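Local coordinates for capsular polysaccharide biosynthesis protein (Burkholderia pseudomallei, PDB 4BQN), which binds coenzyme A and probably acts as an acetyltransferase in the biosynthesis of the bacterium's capsular polysaccharide, at residues His104-Ser109 against Tyr120-Ile125; Phe196-His201 against Thr237-Tyr242; Leu62-Pro67 against Asn91-Gln96. The protein carries 1 engineered substitution. All coordinates share one frame; numbering follows the deposited sequence.

Contact 1: His104-Ser109 against Tyr120-Ile125; sequences HPTVNS and YVDALI
Thr-106 lies obliquely across the first turn of a helix, its two branches divided between a carboxylate and an aliphatic chain. With OG1 in the crowded position between backbone N and carbonyl carbon (chi1 66°), the hydroxyl donates to OD2 of Asp-122 at 2.8 Å and meets that oxygen from above the carboxylate plane. The methyl CG2 packs instead on CB and CD2 of Leu-124, each at 3.8 Å. Asp-122 is the N-cap of the helix: its other oxygen, OD1, accepts from Ile-125 N at 3.0 Å, so one carboxylate holds both the loop and the helix start. Its OD2 has a second partner in the hydroxyl of Tyr-242, an arrangement that would probably favour the charged form of the acid. The carbonyl O of Thr-106 also faces the helix end, taking weak bonds from Ala-123 N and Leu-124 N.

Next to this cap the backbones form a minimal antiparallel ladder. Asn-108 and Val-121 make the hydrogen-bonded pair, with Asn-108 N to Val-121 O at 3.0 Å and Val-121 N to Asn-108 O at 2.9 Å. The non-hydrogen-bonded pair, Val-107 and Asp-122, follows, and CG1 of Val-107 rests against CB of Tyr-120 at 3.9 Å. Where the ladder ends, the Tyr-120 hydroxyl bonds to OD1 of Asn-200, a coenzyme A-binding residue. The two-strand ribbon 107-108/121-122 thus leads directly into helix 123-130, with helix 269-281 against Val-121 and Ile-125, and Leu-149 of helix 142-151 against Thr-106.

Contact 2: Phe196-His201 against Thr237-Tyr242; sequences FYTMNH and TKMSLY. With COA (coenzyme A), chain C.
The carbonyl O of Tyr-197 is gripped twice: by one nearly straight bond from Met-239 N and one weak bond from a water. Met-239 N lies 2.9 Å from Tyr-197 O, nearly along the C=O axis and with an N-H...O angle of 164°; the water that donates weakly to this oxygen also donates to Met-239 O, closing a small bridge between the two segments. The Met-239 N to Tyr-197 O bond is the sole direct hydrogen bond between 196-201 and 237-242, and side-chain packing supplements it.

Lys-238 runs alongside Tyr-197, both side chains pointing the same way. Extended beyond CG, the lysine lays its methylenes along the phenol, with CG 3.6 Å from Tyr-197 CD1 and CE over the ring face, 4.0 Å from the centroid, in a CH-pi contact. Their tips share a second water, which donates to Tyr-197 OH and accepts from Lys-238 NZ, while the phenol is also bonded to Asp-232. Next along the chain, CG2 of Thr-198 meets CG2 of Thr-237 at 3.9 Å, the two side chains crossing at about a right angle. A third water, in the plane of the His-201 ring, joins its ND1 to Thr-237 N.

Thr-198 OG1, in the crowded position between backbone N and carbonyl carbon (chi1 74°), accepts from Asn-200 N at 3.3 Å, an ST turn within the type I beta turn Thr-198 to His-201. The turn presents Asn-200 to the ligand, CG lying 3.5 Å from coenzyme A C2P, and the edge of the His-201 imidazole also faces this carbon. An ST turn inside a beta turn here forms part of a coenzyme A pocket, lining the thiol end of the pantetheine arm.

Contact 3: Leu62-Pro67 against Asn91-Gln96; sequences LFLYQP and NALSVQ
Tyr-65 lays its ring over the backbone of the neighbouring, outermost strand in a beta-alpha-beta crossover. Strands 62-65 and 91-94 are parallel neighbours, their axes 15° apart, joined through helices 70-73 and 79-83, the latter packing on Phe-63 and Tyr-65; 91-94 closes one side of a four-stranded parallel sheet ordered 33-35, 6-11, 62-65, 91-94. From CB, which sits over one face of the Phe-63 ring, the tyrosine's crowded first torsion (chi1 69°) swings the phenol across the adjoining strand. CD1 reaches Leu-93 O at 3.5 Å, CE1 passes over the Leu-93 to Ser-94 peptide and meets CB of Ala-92, and CZ touches Ser-94 CB at 3.5 Å. Ser-94 CA lies over one ring face. At the tip, OH bonds to Asp-173 and Lys-176, a pair of opposite charges that would probably polarise the phenol.

Along the two strands the backbones are stitched in the alternating pattern of a parallel ladder: Phe-63 N to Asn-91 O, Leu-93 N to Phe-63 O, Tyr-65 N to Leu-93 O, and Val-95 N to Tyr-65 O. All four donors lie in the carbonyl planes, and the last bond is the shortest at 2.7 Å. On the face shared by Leu-62, Leu-64 and Leu-93, Leu-64 lies alongside Leu-93, its CD2 3.9 Å from Leu-93 CB, while Leu-62 crosses it obliquely, CD1 4.1 Å from Leu-93 CD1. Helix 15-24 packs on Leu-64 and Val-95.

Past the strand ends, Pro-67 touches coenzyme A, and the buried amide of Gln-66 is held at both ends, its OE1 by Ser-13. Its NE2, also bonded to Gln-15, donates to the Gln-96 carbonyl O at 2.9 Å, from above the carbonyl plane.

Contacts 1 and 2 are neighbours, centres 10 Å apart, and the closest ties between them are Tyr-120 OH with Asn-200 OD1 at 2.6 Å and Asp-122 OD2 with Tyr-242 OH at 2.7 Å, both probable hydrogen bonds. Tyr-120, just before the ribbon's second strand, is thus placed as a second-shell residue, probably fixing the Asn-200 amide that contact 2 turns toward coenzyme A. Contact 3, across the chain's centre from contact 1, touches neither: its centre is 25 Å from that of contact 2 and 29 Å from that of contact 1, nearest atoms about 7 and 12 Å away respectively. The ligand spans this division, meeting Pro-67 of contact 3 and Asn-200 of contact 2.

Contact 1: His104-Ser109 against Tyr120-Ile125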
loop_
_atom_site.group_PDB
_atom_site.type_symbol
_atom_site.label_atom_id
_atom_site.label_comp_id
_atom_site.label_asym_id
_atom_site.label_seq_id
_atom_site.Cartn_x
_atom_site.Cartn_y
_atom_site.Cartn_z
ATOM N N HIS A 104 -7.740 -1.461 -8.322
ATOM C CA HIS A 104 -7.408 -2.816 -8.784
ATOM C C HIS A 104 -8.095 -3.810 -7.863
ATOM O O HIS A 104 -7.452 -4.501 -7.072
ATOM C CB HIS A 104 -5.881 -3.044 -8.802
ATOM C CG HIS A 104 -5.083 -1.820 -9.126
ATOM N ND1 HIS A 104 -4.322 -1.167 -8.178
ATOM C CD2 HIS A 104 -4.928 -1.125 -10.284
ATOM C CE1 HIS A 104 -3.738 -0.121 -8.736
ATOM N NE2 HIS A 104 -4.081 -0.075 -10.017
ATOM N N PRO A 105 -9.428 -3.905 -7.964
ATOM C CA PRO A 105 -10.147 -4.663 -6.948
ATOM C C PRO A 105 -9.909 -6.174 -7.049
ATOM O O PRO A 105 -10.305 -6.910 -6.148
ATOM C CB PRO A 105 -11.628 -4.314 -7.216
ATOM C CG PRO A 105 -11.602 -3.087 -8.053
ATOM C CD PRO A 105 -10.334 -3.173 -8.858
ATOM N N THR A 106 -9.280 -6.629 -8.136
ATOM C CA THR A 106 -8.994 -8.050 -8.306
ATOM C C THR A 106 -7.602 -8.448 -7.801
ATOM O O THR A 106 -7.237 -9.614 -7.891
ATOM C CB THR A 106 -9.087 -8.457 -9.790
ATOM O OG1 THR A 106 -8.060 -7.802 -10.526
ATOM C CG2 THR A 106 -10.452 -8.112 -10.385
ATOM N N VAL A 107 -6.823 -7.491 -7.284
ATOM C CA VAL A 107 -5.405 -7.724 -6.988
ATOM C C VAL A 107 -5.187 -7.842 -5.489
ATOM O O VAL A 107 -5.721 -7.064 -4.712
ATOM C CB VAL A 107 -4.513 -6.604 -7.588
ATOM C CG1 VAL A 107 -3.048 -6.762 -7.193
ATOM C CG2 VAL A 107 -4.656 -6.553 -9.104
ATOM N N ASN A 108 -4.362 -8.797 -5.087
ATOM C CA ASN A 108 -3.895 -8.864 -3.712
ATOM C C ASN A 108 -2.487 -9.459 -3.702
ATOM O O ASN A 108 -1.800 -9.420 -4.718
ATOM C CB ASN A 108 -4.900 -9.601 -2.821
ATOM C CG ASN A 108 -4.872 -9.081 -1.397
ATOM O OD1 ASN A 108 -3.915 -9.326 -0.663
ATOM N ND2 ASN A 108 -5.891 -8.328 -1.009
ATOM N N SER A 109 -2.046 -9.980 -2.568
ATOM C CA SER A 109 -0.749 -10.635 -2.505
ATOM C C SER A 109 -0.975 -12.035 -1.967
ATOM O O SER A 109 -1.937 -12.269 -1.222
ATOM C CB SER A 109 0.204 -9.843 -1.625
ATOM O OG SER A 109 0.386 -8.548 -2.167
ATOM N N TYR A 120 2.568 -9.234 -6.127
ATOM C CA TYR A 120 1.117 -9.114 -6.299
ATOM C C TYR A 120 0.632 -10.186 -7.245
ATOM O O TYR A 120 1.378 -10.624 -8.139
ATOM C CB TYR A 120 0.731 -7.742 -6.867
ATOM C CG TYR A 120 1.279 -6.611 -6.054
ATOM C CD1 TYR A 120 0.592 -6.127 -4.946
ATOM C CD2 TYR A 120 2.526 -6.058 -6.356
ATOM C CE1 TYR A 120 1.122 -5.098 -4.177
ATOM C CE2 TYR A 120 3.061 -5.038 -5.586
ATOM C CZ TYR A 120 2.357 -4.568 -4.506
ATOM O OH TYR A 120 2.895 -3.550 -3.767
ATOM N N VAL A 121 -0.604 -10.617 -7.033
ATOM C CA VAL A 121 -1.269 -11.558 -7.914
ATOM C C VAL A 121 -2.717 -11.137 -8.129
ATOM O O VAL A 121 -3.267 -10.325 -7.374
ATOM C CB VAL A 121 -1.242 -12.997 -7.347
ATOM C CG1 VAL A 121 0.191 -13.523 -7.230
ATOM C CG2 VAL A 121 -1.955 -13.077 -6.003
ATOM N N ASP A 122 -3.324 -11.668 -9.176
ATOM C CA ASP A 122 -4.720 -11.378 -9.443
ATOM C C ASP A 122 -5.570 -12.452 -8.768
ATOM O O ASP A 122 -5.613 -13.606 -9.204
ATOM C CB ASP A 122 -4.980 -11.259 -10.949
ATOM C CG ASP A 122 -6.344 -10.690 -11.249
ATOM O OD1 ASP A 122 -7.342 -11.317 -10.838
ATOM O OD2 ASP A 122 -6.410 -9.589 -11.846
ATOM N N ALA A 123 -6.198 -12.074 -7.661
ATOM C CA ALA A 123 -7.034 -12.973 -6.890
ATOM C C ALA A 123 -8.288 -13.411 -7.628
ATOM O O ALA A 123 -8.798 -14.498 -7.358
ATOM C CB ALA A 123 -7.399 -12.350 -5.555
ATOM N N LEU A 124 -8.805 -12.597 -8.545
ATOM C CA LEU A 124 -9.962 -13.064 -9.306
ATOM C C LEU A 124 -9.558 -14.233 -10.195
ATOM O O LEU A 124 -10.315 -15.175 -10.349
ATOM C CB LEU A 124 -10.599 -11.930 -10.112
ATOM C CG LEU A 124 -11.972 -12.297 -10.694
ATOM C CD1 LEU A 124 -12.990 -12.623 -9.606
ATOM C CD2 LEU A 124 -12.472 -11.165 -11.564
ATOM N N ILE A 125 -8.359 -14.171 -10.769
ATOM C CA ILE A 125 -7.806 -15.314 -11.514
ATOM C C ILE A 125 -7.719 -16.553 -10.619
ATOM O O ILE A 125 -8.061 -17.643 -11.057
ATOM C CB ILE A 125 -6.480 -14.947 -12.202
ATOM C CG1 ILE A 125 -6.811 -14.044 -13.385
ATOM C CG2 ILE A 125 -5.717 -16.192 -12.666
ATOM C CD1 ILE A 125 -5.629 -13.567 -14.194
#

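Contact 2: Phe196-His201 against Thr237-Tyr242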
loop_
_atom_site.group_PDB
_atom_site.type_symbol
_atom_site.label_atom_id
_atom_site.label_comp_id
_atom_site.label_asym_id
_atom_site.label_seq_id
_atom_site.Cartn_x
_atom_site.Cartn_y
_atom_site.Cartn_z
ATOM N N PHE A 196 -2.602 5.521 -6.223
ATOM C CA PHE A 196 -1.908 4.259 -5.915
ATOM C C PHE A 196 -1.507 3.585 -7.210
ATOM O O PHE A 196 -2.333 3.493 -8.124
ATOM C CB PHE A 196 -2.786 3.290 -5.121
ATOM C CG PHE A 196 -3.022 3.705 -3.692
ATOM C CD1 PHE A 196 -3.981 4.659 -3.358
ATOM C CD2 PHE A 196 -2.291 3.116 -2.664
ATOM C CE1 PHE A 196 -4.203 5.020 -2.032
ATOM C CE2 PHE A 196 -2.520 3.469 -1.329
ATOM C CZ PHE A 196 -3.464 4.432 -1.022
ATOM N N TYR A 197 -0.269 3.076 -7.261
ATOM C CA TYR A 197 0.190 2.197 -8.344
ATOM C C TYR A 197 -0.156 0.717 -8.071
ATOM O O TYR A 197 -0.362 -0.075 -9.007
ATOM C CB TYR A 197 1.702 2.310 -8.478
ATOM C CG TYR A 197 2.189 3.605 -9.066
ATOM C CD1 TYR A 197 1.704 4.075 -10.288
ATOM C CD2 TYR A 197 3.184 4.344 -8.415
ATOM C CE1 TYR A 197 2.173 5.258 -10.840
ATOM C CE2 TYR A 197 3.672 5.532 -8.968
ATOM C CZ TYR A 197 3.166 5.987 -10.184
ATOM O OH TYR A 197 3.620 7.152 -10.760
ATOM N N THR A 198 -0.156 0.340 -6.793
ATOM C CA THR A 198 -0.648 -0.954 -6.325
ATOM C C THR A 198 -1.380 -0.654 -5.032
ATOM O O THR A 198 -1.282 0.485 -4.505
ATOM C CB THR A 198 0.468 -1.948 -5.987
ATOM O OG1 THR A 198 1.064 -1.527 -4.754
ATOM C CG2 THR A 198 1.546 -1.992 -7.086
ATOM N N MET A 199 -2.115 -1.631 -4.501
ATOM C CA MET A 199 -2.906 -1.415 -3.294
ATOM C C MET A 199 -2.125 -0.773 -2.158
ATOM O O MET A 199 -2.703 -0.098 -1.312
ATOM C CB MET A 199 -3.519 -2.727 -2.816
ATOM C CG MET A 199 -2.526 -3.802 -2.420
ATOM S SD MET A 199 -3.425 -5.344 -2.168
ATOM C CE MET A 199 -2.160 -6.343 -1.397
ATOM N N ASN A 200 -0.814 -1.027 -2.098
ATOM C CA ASN A 200 -0.023 -0.490 -0.976
ATOM C C ASN A 200 1.201 0.318 -1.416
ATOM O O ASN A 200 2.108 0.584 -0.621
ATOM C CB ASN A 200 0.320 -1.612 0.022
ATOM C CG ASN A 200 1.020 -2.772 -0.655
ATOM O OD1 ASN A 200 1.688 -2.569 -1.663
ATOM N ND2 ASN A 200 0.834 -3.984 -0.138
ATOM N N HIS A 201 1.186 0.767 -2.671
ATOM C CA HIS A 201 2.219 1.671 -3.172
ATOM C C HIS A 201 1.616 2.984 -3.663
ATOM O O HIS A 201 1.245 3.110 -4.830
ATOM C CB HIS A 201 3.021 1.036 -4.315
ATOM C CG HIS A 201 3.965 -0.045 -3.882
ATOM N ND1 HIS A 201 4.733 -0.737 -4.791
ATOM C CD2 HIS A 201 4.256 -0.571 -2.665
ATOM C CE1 HIS A 201 5.479 -1.621 -4.154
ATOM N NE2 HIS A 201 5.217 -1.539 -2.863
ATOM N N THR A 237 6.226 -0.936 -9.581
ATOM C CA THR A 237 5.203 -1.789 -10.159
ATOM C C THR A 237 3.907 -1.012 -10.316
ATOM O O THR A 237 3.475 -0.294 -9.406
ATOM C CB THR A 237 5.040 -3.055 -9.307
ATOM O OG1 THR A 237 6.222 -3.849 -9.484
ATOM C CG2 THR A 237 3.812 -3.870 -9.680
ATOM N N LYS A 238 3.289 -1.137 -11.486
ATOM C CA LYS A 238 2.104 -0.342 -11.801
ATOM C C LYS A 238 1.026 -1.268 -12.322
ATOM O O LYS A 238 1.135 -1.790 -13.440
ATOM C CB LYS A 238 2.443 0.766 -12.809
ATOM C CG LYS A 238 3.539 1.724 -12.335
ATOM C CD LYS A 238 3.894 2.816 -13.333
ATOM C CE LYS A 238 4.971 3.729 -12.754
ATOM N NZ LYS A 238 5.467 4.752 -13.718
ATOM N N MET A 239 0.026 -1.519 -11.484
ATOM C CA MET A 239 -1.089 -2.373 -11.870
ATOM C C MET A 239 -1.981 -1.659 -12.875
ATOM O O MET A 239 -2.164 -0.442 -12.794
ATOM C CB MET A 239 -1.896 -2.813 -10.655
ATOM C CG MET A 239 -1.155 -3.770 -9.723
ATOM S SD MET A 239 -0.891 -5.385 -10.485
ATOM C CE MET A 239 0.883 -5.498 -10.519
ATOM N N SER A 240 -2.513 -2.418 -13.827
ATOM C CA SER A 240 -3.394 -1.872 -14.848
ATOM C C SER A 240 -4.863 -2.052 -14.461
ATOM O O SER A 240 -5.255 -3.106 -13.978
ATOM C CB SER A 240 -3.112 -2.584 -16.158
ATOM O OG SER A 240 -3.954 -2.088 -17.167
ATOM N N LEU A 241 -5.676 -1.020 -14.678
ATOM C CA LEU A 241 -7.106 -1.119 -14.403
ATOM C C LEU A 241 -7.828 -1.934 -15.475
ATOM O O LEU A 241 -7.510 -1.826 -16.664
ATOM C CB LEU A 241 -7.733 0.271 -14.272
ATOM C CG LEU A 241 -7.427 1.056 -12.989
ATOM C CD1 LEU A 241 -6.011 1.639 -12.950
ATOM C CD2 LEU A 241 -8.457 2.151 -12.789
ATOM N N TYR A 242 -8.799 -2.735 -15.054
ATOM C CA TYR A 242 -9.533 -3.577 -16.000
ATOM C C TYR A 242 -10.370 -2.727 -16.976
ATOM O O TYR A 242 -10.749 -1.593 -16.664
ATOM C CB TYR A 242 -10.450 -4.548 -15.247
ATOM C CG TYR A 242 -9.814 -5.880 -14.892
ATOM C CD1 TYR A 242 -8.594 -5.958 -14.210
ATOM C CD2 TYR A 242 -10.478 -7.072 -15.193
ATOM C CE1 TYR A 242 -8.039 -7.194 -13.873
ATOM C CE2 TYR A 242 -9.935 -8.310 -14.860
ATOM C CZ TYR A 242 -8.716 -8.364 -14.204
ATOM O OH TYR A 242 -8.191 -9.588 -13.870
HETATM N N1A COA C . -7.579 -2.888 3.605
HETATM C C2A COA C . -7.436 -4.225 3.427
HETATM N N3A COA C . -6.354 -4.900 3.851
HETATM C C4A COA C . -5.377 -4.242 4.515
HETATM C C5A COA C . -5.474 -2.806 4.749
HETATM C C6A COA C . -6.664 -2.133 4.246
HETATM N N6A COA C . -6.812 -0.803 4.420
HETATM N N7A COA C . -4.369 -2.408 5.421
HETATM C C8A COA C . -3.619 -3.522 5.616
HETATM N N9A COA C . -4.211 -4.599 5.053
HETATM C C1B COA C . -3.767 -5.998 5.075
HETATM C C2B COA C . -2.264 -6.210 5.027
HETATM O O2B COA C . -1.807 -6.237 3.674
HETATM C C3B COA C . -2.167 -7.556 5.727
HETATM O O3B COA C . -2.583 -8.554 4.775
HETATM P P3B COA C . -2.360 -10.127 5.022
HETATM O O7A COA C . -2.777 -10.743 3.710
HETATM O O8A COA C . -0.887 -10.258 5.300
HETATM O O9A COA C . -3.238 -10.504 6.192
HETATM C C4B COA C . -3.233 -7.456 6.818
HETATM O O4B COA C . -4.172 -6.482 6.359
HETATM C C5B COA C . -2.692 -7.053 8.190
HETATM O O5B COA C . -1.993 -5.825 8.022
HETATM P P1A COA C . -2.178 -4.604 9.020
HETATM O O1A COA C . -1.409 -3.462 8.424
HETATM O O2A COA C . -3.629 -4.378 9.326
HETATM O O3A COA C . -1.517 -5.048 10.406
HETATM P P2A COA C . -0.056 -5.542 10.872
HETATM O O4A COA C . -0.195 -6.972 11.330
HETATM O O5A COA C . 0.405 -4.524 11.878
HETATM O O6A COA C . 0.879 -5.520 9.583
HETATM C CBP COA C . 2.220 -4.772 7.741
HETATM C CCP COA C . 1.578 -4.370 9.068
HETATM C CDP COA C . 2.972 -3.590 7.140
HETATM C CEP COA C . 3.250 -5.851 8.028
HETATM C CAP COA C . 1.093 -5.275 6.802
HETATM O OAP COA C . 0.269 -4.179 6.401
HETATM C C9P COA C . 1.500 -6.043 5.553
HETATM O O9P COA C . 1.724 -7.245 5.612
HETATM N N8P COA C . 1.543 -5.385 4.389
HETATM C C7P COA C . 1.857 -6.052 3.132
HETATM C C6P COA C . 3.321 -6.400 2.937
HETATM C C5P COA C . 4.115 -5.121 2.948
HETATM O O5P COA C . 4.578 -4.672 3.985
HETATM N N4P COA C . 4.264 -4.542 1.771
HETATM C C3P COA C . 4.992 -3.313 1.624
HETATM C C2P COA C . 4.102 -2.269 0.989
HETATM S S1P COA C . 4.769 -0.697 1.363
HETATM O O HOH W 1 -0.681 1.782 -11.910
HETATM O O HOH W 2 3.636 6.991 -13.578
HETATM O O HOH W 3 4.892 0.216 -7.271
#

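Contact 3: Leu62-Pro67 against Asn91-Gln96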
loop_
_atom_site.group_PDB
_atom_site.type_symbol
_atom_site.label_atom_id
_atom_site.label_comp_id
_atom_site.label_asym_id
_atom_site.label_seq_id
_atom_site.Cartn_x
_atom_site.Cartn_y
_atom_site.Cartn_z
ATOM N N LEU A 62 12.282 12.696 17.150
ATOM C CA LEU A 62 11.027 12.357 16.484
ATOM C C LEU A 62 11.085 10.951 15.912
ATOM O O LEU A 62 12.047 10.602 15.230
ATOM C CB LEU A 62 10.752 13.358 15.364
ATOM C CG LEU A 62 9.591 13.061 14.400
ATOM C CD1 LEU A 62 8.244 13.063 15.111
ATOM C CD2 LEU A 62 9.600 14.038 13.229
ATOM N N PHE A 63 10.043 10.163 16.181
ATOM C CA PHE A 63 9.901 8.823 15.622
ATOM C C PHE A 63 8.578 8.839 14.871
ATOM O O PHE A 63 7.511 8.872 15.488
ATOM C CB PHE A 63 9.894 7.783 16.748
ATOM C CG PHE A 63 9.867 6.339 16.297
ATOM C CD1 PHE A 63 10.807 5.830 15.404
ATOM C CD2 PHE A 63 8.920 5.463 16.831
ATOM C CE1 PHE A 63 10.782 4.491 15.024
ATOM C CE2 PHE A 63 8.888 4.124 16.455
ATOM C CZ PHE A 63 9.823 3.633 15.554
ATOM N N LEU A 64 8.662 8.908 13.544
ATOM C CA LEU A 64 7.479 8.773 12.693
ATOM C C LEU A 64 7.377 7.309 12.347
ATOM O O LEU A 64 8.336 6.708 11.884
ATOM C CB LEU A 64 7.618 9.591 11.407
ATOM C CG LEU A 64 7.469 11.108 11.485
ATOM C CD1 LEU A 64 7.943 11.759 10.193
ATOM C CD2 LEU A 64 6.032 11.513 11.796
ATOM N N TYR A 65 6.215 6.715 12.587
ATOM C CA TYR A 65 6.121 5.281 12.387
ATOM C C TYR A 65 4.735 4.879 11.939
ATOM O O TYR A 65 3.747 5.564 12.226
ATOM C CB TYR A 65 6.496 4.530 13.688
ATOM C CG TYR A 65 5.467 4.705 14.774
ATOM C CD1 TYR A 65 5.477 5.838 15.603
ATOM C CD2 TYR A 65 4.441 3.779 14.928
ATOM C CE1 TYR A 65 4.495 6.027 16.567
ATOM C CE2 TYR A 65 3.452 3.959 15.890
ATOM C CZ TYR A 65 3.485 5.085 16.693
ATOM O OH TYR A 65 2.508 5.249 17.641
ATOM N N GLN A 66 4.659 3.744 11.263
ATOM C CA GLN A 66 3.373 3.153 10.948
ATOM C C GLN A 66 3.084 2.034 11.929
ATOM O O GLN A 66 4.015 1.368 12.407
ATOM C CB GLN A 66 3.382 2.615 9.520
ATOM C CG GLN A 66 3.620 3.722 8.502
ATOM C CD GLN A 66 3.568 3.246 7.072
ATOM O OE1 GLN A 66 4.293 2.331 6.690
ATOM N NE2 GLN A 66 2.719 3.876 6.260
ATOM N N PRO A 67 1.804 1.802 12.243
ATOM C CA PRO A 67 1.476 0.691 13.140
ATOM C C PRO A 67 1.959 -0.677 12.621
ATOM O O PRO A 67 1.755 -1.005 11.453
ATOM C CB PRO A 67 -0.055 0.733 13.177
ATOM C CG PRO A 67 -0.393 2.180 12.979
ATOM C CD PRO A 67 0.606 2.596 11.909
ATOM N N ASN A 91 9.140 12.658 20.668
ATOM C CA ASN A 91 7.787 12.640 20.123
ATOM C C ASN A 91 7.640 11.473 19.144
ATOM O O ASN A 91 8.401 11.400 18.177
ATOM C CB ASN A 91 7.539 13.970 19.396
ATOM C CG ASN A 91 6.095 14.166 18.968
ATOM O OD1 ASN A 91 5.177 13.511 19.467
ATOM N ND2 ASN A 91 5.888 15.100 18.043
ATOM N N ALA A 92 6.672 10.590 19.390
ATOM C CA ALA A 92 6.369 9.479 18.491
ATOM C C ALA A 92 5.006 9.744 17.843
ATOM O O ALA A 92 3.986 9.859 18.530
ATOM C CB ALA A 92 6.370 8.157 19.248
ATOM N N LEU A 93 4.999 9.883 16.520
ATOM C CA LEU A 93 3.769 10.162 15.773
ATOM C C LEU A 93 3.490 9.036 14.812
ATOM O O LEU A 93 4.346 8.670 13.979
ATOM C CB LEU A 93 3.887 11.478 15.001
ATOM C CG LEU A 93 3.858 12.769 15.822
ATOM C CD1 LEU A 93 4.215 13.950 14.931
ATOM C CD2 LEU A 93 2.493 12.976 16.463
ATOM N N SER A 94 2.306 8.447 14.943
ATOM C CA SER A 94 1.915 7.392 14.016
ATOM C C SER A 94 1.330 7.938 12.721
ATOM O O SER A 94 0.584 8.938 12.701
ATOM C CB SER A 94 0.972 6.397 14.679
ATOM O OG SER A 94 -0.129 7.077 15.260
ATOM N N VAL A 95 1.693 7.246 11.649
ATOM C CA VAL A 95 1.299 7.579 10.290
ATOM C C VAL A 95 0.522 6.409 9.705
ATOM O O VAL A 95 0.952 5.247 9.805
ATOM C CB VAL A 95 2.546 7.832 9.412
ATOM C CG1 VAL A 95 2.139 8.188 7.984
ATOM C CG2 VAL A 95 3.391 8.935 10.022
ATOM N N GLN A 96 -0.598 6.737 9.074
ATOM C CA GLN A 96 -1.451 5.779 8.421
ATOM C C GLN A 96 -0.665 4.850 7.487
ATOM O O GLN A 96 0.214 5.304 6.742
ATOM C CB GLN A 96 -2.485 6.548 7.603
ATOM C CG GLN A 96 -3.445 5.696 6.788
ATOM C CD GLN A 96 -4.555 6.556 6.232
ATOM O OE1 GLN A 96 -4.293 7.554 5.564
ATOM N NE2 GLN A 96 -5.811 6.191 6.534
#